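Local coordinates for cytosolic IMP-GMP specific 5'-nucleotidase (Legionella pneumophila subsp. pneumophila, PDB 4OHF), which probably hydrolyses the 5'-phosphate of nucleoside monophosphates such as IMP and GMP, using a magnesium-bearing active site of the HAD type, at residues N13-K18 and S441-F446; I186-V191 and K433-L438. All blocks are in the same frame, centred on the assembly; numbering follows the deposited sequence.

Contact 1: residues N13-K18 and S441-F446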
loop_
_atom_site.group_PDB
_atom_site.type_symbol
_atom_site.label_atom_id
_atom_site.label_comp_id
_atom_site.label_asym_id
_atom_site.label_seq_id
_atom_site.Cartn_x
_atom_site.Cartn_y
_atom_site.Cartn_z
ATOM N N ASN B 13 12.126 32.097 -11.742
ATOM C CA ASN B 13 12.590 33.480 -11.719
ATOM C C ASN B 13 13.762 33.576 -10.743
ATOM O O ASN B 13 13.557 33.723 -9.550
ATOM C CB ASN B 13 11.421 34.366 -11.271
ATOM C CG ASN B 13 11.731 35.842 -11.336
ATOM O OD1 ASN B 13 12.759 36.259 -11.873
ATOM N ND2 ASN B 13 10.825 36.649 -10.793
ATOM N N MET B 14 14.989 33.481 -11.239
ATOM C CA MET B 14 16.147 33.533 -10.346
ATOM C C MET B 14 16.171 34.779 -9.464
ATOM O O MET B 14 16.759 34.766 -8.382
ATOM C CB MET B 14 17.458 33.442 -11.130
ATOM C CG MET B 14 17.781 32.059 -11.676
ATOM S SD MET B 14 17.774 30.725 -10.450
ATOM C CE MET B 14 19.421 30.867 -9.769
ATOM N N ARG B 15 15.532 35.847 -9.930
ATOM C CA ARG B 15 15.470 37.101 -9.189
ATOM C C ARG B 15 14.816 36.882 -7.833
ATOM O O ARG B 15 15.224 37.481 -6.837
ATOM C CB ARG B 15 14.670 38.139 -9.989
ATOM C CG ARG B 15 14.342 39.433 -9.237
ATOM C CD ARG B 15 15.205 40.608 -9.686
ATOM N NE ARG B 15 15.093 40.859 -11.122
ATOM C CZ ARG B 15 15.715 41.852 -11.754
ATOM N NH1 ARG B 15 16.486 42.689 -11.072
ATOM N NH2 ARG B 15 15.581 41.996 -13.069
ATOM N N LYS B 16 13.812 36.010 -7.798
ATOM C CA LYS B 16 13.082 35.725 -6.567
ATOM C C LYS B 16 13.671 34.598 -5.731
ATOM O O LYS B 16 13.070 34.166 -4.747
ATOM C CB LYS B 16 11.610 35.427 -6.880
ATOM C CG LYS B 16 10.830 36.619 -7.438
ATOM C CD LYS B 16 9.330 36.301 -7.545
ATOM C CE LYS B 16 8.507 37.481 -8.097
ATOM N NZ LYS B 16 8.591 38.719 -7.245
ATOM N N ILE B 17 14.845 34.119 -6.125
ATOM C CA ILE B 17 15.522 33.056 -5.391
ATOM C C ILE B 17 16.538 33.685 -4.438
ATOM O O ILE B 17 17.466 34.370 -4.867
ATOM C CB ILE B 17 16.256 32.086 -6.354
ATOM C CG1 ILE B 17 15.236 31.245 -7.113
ATOM C CG2 ILE B 17 17.219 31.187 -5.580
ATOM C CD1 ILE B 17 14.353 30.398 -6.222
ATOM N N LYS B 18 16.369 33.437 -3.146
ATOM C CA LYS B 18 17.268 34.026 -2.167
ATOM C C LYS B 18 18.448 33.144 -1.780
ATOM O O LYS B 18 19.568 33.626 -1.599
ATOM C CB LYS B 18 16.483 34.432 -0.915
ATOM C CG LYS B 18 15.496 35.566 -1.127
ATOM C CD LYS B 18 14.755 35.856 0.173
ATOM C CE LYS B 18 13.727 36.976 0.027
ATOM N NZ LYS B 18 12.903 37.106 1.280
ATOM N N SER B 441 22.973 35.235 -15.691
ATOM C CA SER B 441 22.658 36.347 -14.807
ATOM C C SER B 441 21.908 35.853 -13.577
ATOM O O SER B 441 20.904 35.160 -13.693
ATOM C CB SER B 441 21.789 37.357 -15.550
ATOM O OG SER B 441 21.283 38.330 -14.660
ATOM N N PRO B 442 22.387 36.199 -12.380
ATOM C CA PRO B 442 21.678 35.744 -11.186
ATOM C C PRO B 442 20.287 36.368 -11.065
ATOM O O PRO B 442 19.671 36.295 -10.011
ATOM C CB PRO B 442 22.610 36.161 -10.050
ATOM C CG PRO B 442 23.320 37.343 -10.614
ATOM C CD PRO B 442 23.616 36.923 -12.019
ATOM N N MET B 443 19.805 36.976 -12.153
ATOM C CA MET B 443 18.475 37.607 -12.190
ATOM C C MET B 443 17.628 36.990 -13.313
ATOM O O MET B 443 16.435 37.288 -13.451
ATOM C CB MET B 443 18.590 39.127 -12.434
ATOM C CG MET B 443 19.364 39.934 -11.369
ATOM S SD MET B 443 18.685 39.841 -9.688
ATOM C CE MET B 443 20.115 40.349 -8.666
ATOM N N THR B 444 18.274 36.141 -14.114
ATOM C CA THR B 444 17.671 35.448 -15.250
ATOM C C THR B 444 16.283 34.852 -15.007
ATOM O O THR B 444 16.062 34.153 -14.025
ATOM C CB THR B 444 18.575 34.293 -15.711
ATOM O OG1 THR B 444 19.890 34.793 -15.999
ATOM C CG2 THR B 444 18.006 33.635 -16.941
ATOM N N TYR B 445 15.346 35.129 -15.907
ATOM C CA TYR B 445 14.009 34.552 -15.783
ATOM C C TYR B 445 13.993 33.408 -16.806
ATOM O O TYR B 445 13.950 33.653 -18.018
ATOM C CB TYR B 445 12.928 35.576 -16.139
ATOM C CG TYR B 445 11.501 35.146 -15.822
ATOM C CD1 TYR B 445 10.863 35.591 -14.665
ATOM C CD2 TYR B 445 10.781 34.319 -16.692
ATOM C CE1 TYR B 445 9.539 35.236 -14.377
ATOM C CE2 TYR B 445 9.458 33.950 -16.414
ATOM C CZ TYR B 445 8.841 34.417 -15.248
ATOM O OH TYR B 445 7.536 34.069 -14.949
ATOM N N PHE B 446 14.050 32.172 -16.317
ATOM C CA PHE B 446 14.055 30.995 -17.169
ATOM C C PHE B 446 12.658 30.542 -17.598
ATOM O O PHE B 446 11.783 30.304 -16.756
ATOM C CB PHE B 446 14.746 29.834 -16.448
ATOM C CG PHE B 446 16.238 29.992 -16.308
ATOM C CD1 PHE B 446 17.072 29.938 -17.421
ATOM C CD2 PHE B 446 16.817 30.167 -15.059
ATOM C CE1 PHE B 446 18.457 30.052 -17.287
ATOM C CE2 PHE B 446 18.203 30.281 -14.922
ATOM C CZ PHE B 446 19.016 30.223 -16.035
#
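Met14 and Thr444 provide the one hydrogen bond between the two segments. Met14 N donates to Thr444 O at 3.1 Å, with an N-H...O angle of 146° and the donor tilted from the carbonyl plane. Next to it, Asn13 and Tyr445 form an antiparallel non-hydrogen-bonded pair, part of the small two-stranded sheet of 12-13 and 445-446.

The tightly packed part lies around Met14, which is buried. Its CG sits beside the backbone N (chi1 -74°) and meets Phe446 CE2 at 3.7 Å. Thr444 CG2 lies over the centre of one face of the same ring, 3.6 Å above its plane. Phe198 of helix 189-200 and Leu299 of strand 298-302 also pack on Met14. Within 441-446, Ser441 O accepts from two donors, the backbone N of Thr444 and Thr444 OG1, the latter at 2.5 Å and on a lone pair.

The solvent side is looser. Arg15 is exposed, and Met443 CB rests over the centre of one face of its guanidinium, 4.0 Å above the plane. Met443 SD is 3.6 Å from Arg15 CD. The Asn13 and Tyr445 side chains cross at about a right angle, and the amide and ring planes are 50° apart. Asn13 OD1 is 3.4 Å from Tyr445 CD1. Within its own segment, Asn13 OD1 accepts a weak bond from Arg15 N.

Lys203 NZ bonds both Met14 O and Pro442 O, one carbonyl from each segment. In the second subunit, Lys351 donates to Tyr445 O. The polar links are thus made mainly at backbone carbonyls, while the side chains that cross the contact meet by packing. Two lysines bring positive charge to these carbonyls, which would probably polarise them.

Contact 2: residues I186-V191 and K433-L438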
loop_
_atom_site.group_PDB
_atom_site.type_symbol
_atom_site.label_atom_id
_atom_site.label_comp_id
_atom_site.label_asym_id
_atom_site.label_seq_id
_atom_site.Cartn_x
_atom_site.Cartn_y
_atom_site.Cartn_z
ATOM N N ILE B 186 38.185 17.277 -10.579
ATOM C CA ILE B 186 38.510 18.258 -11.597
ATOM C C ILE B 186 38.324 19.656 -11.028
ATOM O O ILE B 186 37.308 19.955 -10.408
ATOM C CB ILE B 186 37.582 18.104 -12.829
ATOM C CG1 ILE B 186 37.777 16.743 -13.477
ATOM C CG2 ILE B 186 37.880 19.171 -13.850
ATOM C CD1 ILE B 186 36.799 16.465 -14.590
ATOM N N ARG B 187 39.315 20.511 -11.240
ATOM C CA ARG B 187 39.254 21.890 -10.772
ATOM C C ARG B 187 38.781 22.786 -11.909
ATOM O O ARG B 187 39.049 22.522 -13.078
ATOM C CB ARG B 187 40.629 22.332 -10.293
ATOM C CG ARG B 187 41.045 21.705 -8.970
ATOM C CD ARG B 187 42.558 21.699 -8.818
ATOM N NE ARG B 187 42.968 21.934 -7.438
ATOM C CZ ARG B 187 44.227 21.891 -7.019
ATOM N NH1 ARG B 187 45.204 21.614 -7.880
ATOM N NH2 ARG B 187 44.508 22.139 -5.745
ATOM N N GLU B 188 38.067 23.847 -11.572
ATOM C CA GLU B 188 37.546 24.740 -12.595
ATOM C C GLU B 188 37.403 26.148 -12.052
ATOM O O GLU B 188 36.552 26.404 -11.202
ATOM C CB GLU B 188 36.183 24.225 -13.094
ATOM C CG GLU B 188 35.430 25.180 -14.029
ATOM C CD GLU B 188 34.047 24.665 -14.435
ATOM O OE1 GLU B 188 33.324 25.399 -15.144
ATOM O OE2 GLU B 188 33.684 23.532 -14.053
ATOM N N LYS B 189 38.237 27.055 -12.544
ATOM C CA LYS B 189 38.193 28.449 -12.119
ATOM C C LYS B 189 36.789 29.042 -12.220
ATOM O O LYS B 189 36.321 29.711 -11.305
ATOM C CB LYS B 189 39.163 29.289 -12.961
ATOM C CG LYS B 189 39.089 30.790 -12.683
ATOM C CD LYS B 189 40.272 31.583 -13.262
ATOM C CE LYS B 189 40.331 31.542 -14.794
ATOM N NZ LYS B 189 40.641 30.184 -15.337
ATOM N N GLU B 190 36.117 28.785 -13.328
ATOM C CA GLU B 190 34.780 29.318 -13.539
ATOM C C GLU B 190 33.823 29.136 -12.352
ATOM O O GLU B 190 33.048 30.040 -12.034
ATOM C CB GLU B 190 34.168 28.701 -14.800
ATOM C CG GLU B 190 34.862 29.068 -16.127
ATOM C CD GLU B 190 36.330 28.605 -16.219
ATOM O OE1 GLU B 190 36.636 27.422 -15.941
ATOM O OE2 GLU B 190 37.189 29.436 -16.589
ATOM N N VAL B 191 33.867 27.979 -11.696
ATOM C CA VAL B 191 32.980 27.723 -10.565
ATOM C C VAL B 191 33.132 28.806 -9.512
ATOM O O VAL B 191 32.144 29.382 -9.068
ATOM C CB VAL B 191 33.256 26.342 -9.900
ATOM C CG1 VAL B 191 32.496 26.234 -8.591
ATOM C CG2 VAL B 191 32.836 25.221 -10.824
ATOM N N LYS B 433 26.898 21.206 -16.309
ATOM C CA LYS B 433 27.657 21.493 -15.094
ATOM C C LYS B 433 27.283 22.839 -14.471
ATOM O O LYS B 433 26.827 23.754 -15.147
ATOM C CB LYS B 433 29.172 21.443 -15.375
ATOM C CG LYS B 433 29.664 22.436 -16.419
ATOM C CD LYS B 433 31.166 22.349 -16.588
ATOM C CE LYS B 433 31.643 23.316 -17.649
ATOM N NZ LYS B 433 30.855 23.074 -18.885
ATOM N N LEU B 434 27.490 22.944 -13.170
ATOM C CA LEU B 434 27.156 24.132 -12.400
ATOM C C LEU B 434 27.621 25.487 -12.955
ATOM O O LEU B 434 26.871 26.478 -12.896
ATOM C CB LEU B 434 27.685 23.953 -10.985
ATOM C CG LEU B 434 27.363 25.024 -9.955
ATOM C CD1 LEU B 434 25.831 25.167 -9.758
ATOM C CD2 LEU B 434 28.031 24.612 -8.664
ATOM N N SER B 435 28.841 25.554 -13.484
ATOM C CA SER B 435 29.329 26.825 -14.001
ATOM C C SER B 435 28.472 27.257 -15.194
ATOM O O SER B 435 28.457 28.431 -15.568
ATOM C CB SER B 435 30.812 26.723 -14.397
ATOM O OG SER B 435 31.005 25.858 -15.501
ATOM N N ASP B 436 27.762 26.309 -15.800
ATOM C CA ASP B 436 26.885 26.654 -16.915
ATOM C C ASP B 436 25.843 27.606 -16.322
ATOM O O ASP B 436 25.595 28.693 -16.838
ATOM C CB ASP B 436 26.209 25.404 -17.500
ATOM C CG ASP B 436 27.177 24.527 -18.300
ATOM O OD1 ASP B 436 26.820 23.356 -18.602
ATOM O OD2 ASP B 436 28.294 25.005 -18.626
ATOM N N LEU B 437 25.247 27.207 -15.213
ATOM C CA LEU B 437 24.268 28.062 -14.571
ATOM C C LEU B 437 24.906 29.338 -14.015
ATOM O O LEU B 437 24.427 30.440 -14.285
ATOM C CB LEU B 437 23.556 27.312 -13.444
ATOM C CG LEU B 437 22.625 28.171 -12.587
ATOM C CD1 LEU B 437 21.527 28.755 -13.459
ATOM C CD2 LEU B 437 22.038 27.335 -11.467
ATOM N N LEU B 438 25.990 29.200 -13.256
ATOM C CA LEU B 438 26.614 30.367 -12.637
ATOM C C LEU B 438 27.152 31.399 -13.613
ATOM O O LEU B 438 27.537 32.493 -13.214
ATOM C CB LEU B 438 27.720 29.931 -11.676
ATOM C CG LEU B 438 27.289 28.985 -10.551
ATOM C CD1 LEU B 438 28.506 28.578 -9.745
ATOM C CD2 LEU B 438 26.264 29.659 -9.668
HETATM O O HOH W 1 30.956 23.215 -12.868
#
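Val191 and Ser435 bring the backbones closest, CA to CA 5.1 Å, where the start of helix 189-200 meets the short, weakly bonded helix 434-438. Glu188 carries the polar link. Its CG is anti to the backbone N (chi1 172°), and the chain beyond is extended, which takes the carboxylate to Ser435. Ser435 OG donates to Glu188 OE1 at a very short, doubtful 2.4 Å. A water donates to Glu188 OE2 at 3.0 Å and accepts from Ser435 N at 3.2 Å, so both carboxylate oxygens connect to the same serine. Glu188 OE2 also pairs with Arg30.

Lys433 lays its CE 3.7 Å from Glu188 OE1, but its NZ turns to Asp436 OD2, a salt bridge of 3.2 Å. Asp436 OD1 accepts from Lys433 N, so one carboxylate holds both ends of the lysine. Leu438 CD1 lies 3.8 Å from the backbone Val191 O. Apolar contact is light, with Glu190 CB against Ser435 CB.

Lys433 lies near the metal site, its side chain about 9 Å from that of the magnesium ligand Asp303. Leu28 of helix 24-28 packs on both Val191 and Leu434. Strand 298-302 meets Leu434 and Leu437 through Ile301, while strand 429-431 packs against Leu437.

Overall arrangement
From the N terminus, the chain passes through 13-18 just before strand 19-22, which leads to the magnesium ligands Asp23 and Asp25. It then reaches 186-191, where helix 189-200 begins. Near the C terminus, 433-438 meets 186-191, so contact 2 closes a loop of 241 residues. A few residues later, 441-446 meets 13-18, so contact 1 closes the larger loop around it. Contact 2 is therefore nested inside contact 1. Helix 189-200 links them: it starts in contact 2, and its His197 and Phe198 pack on contact 1. Phe446 also touches Leu437. Together they tie the C-terminal part to the HAD-type core, and both meet the second subunit.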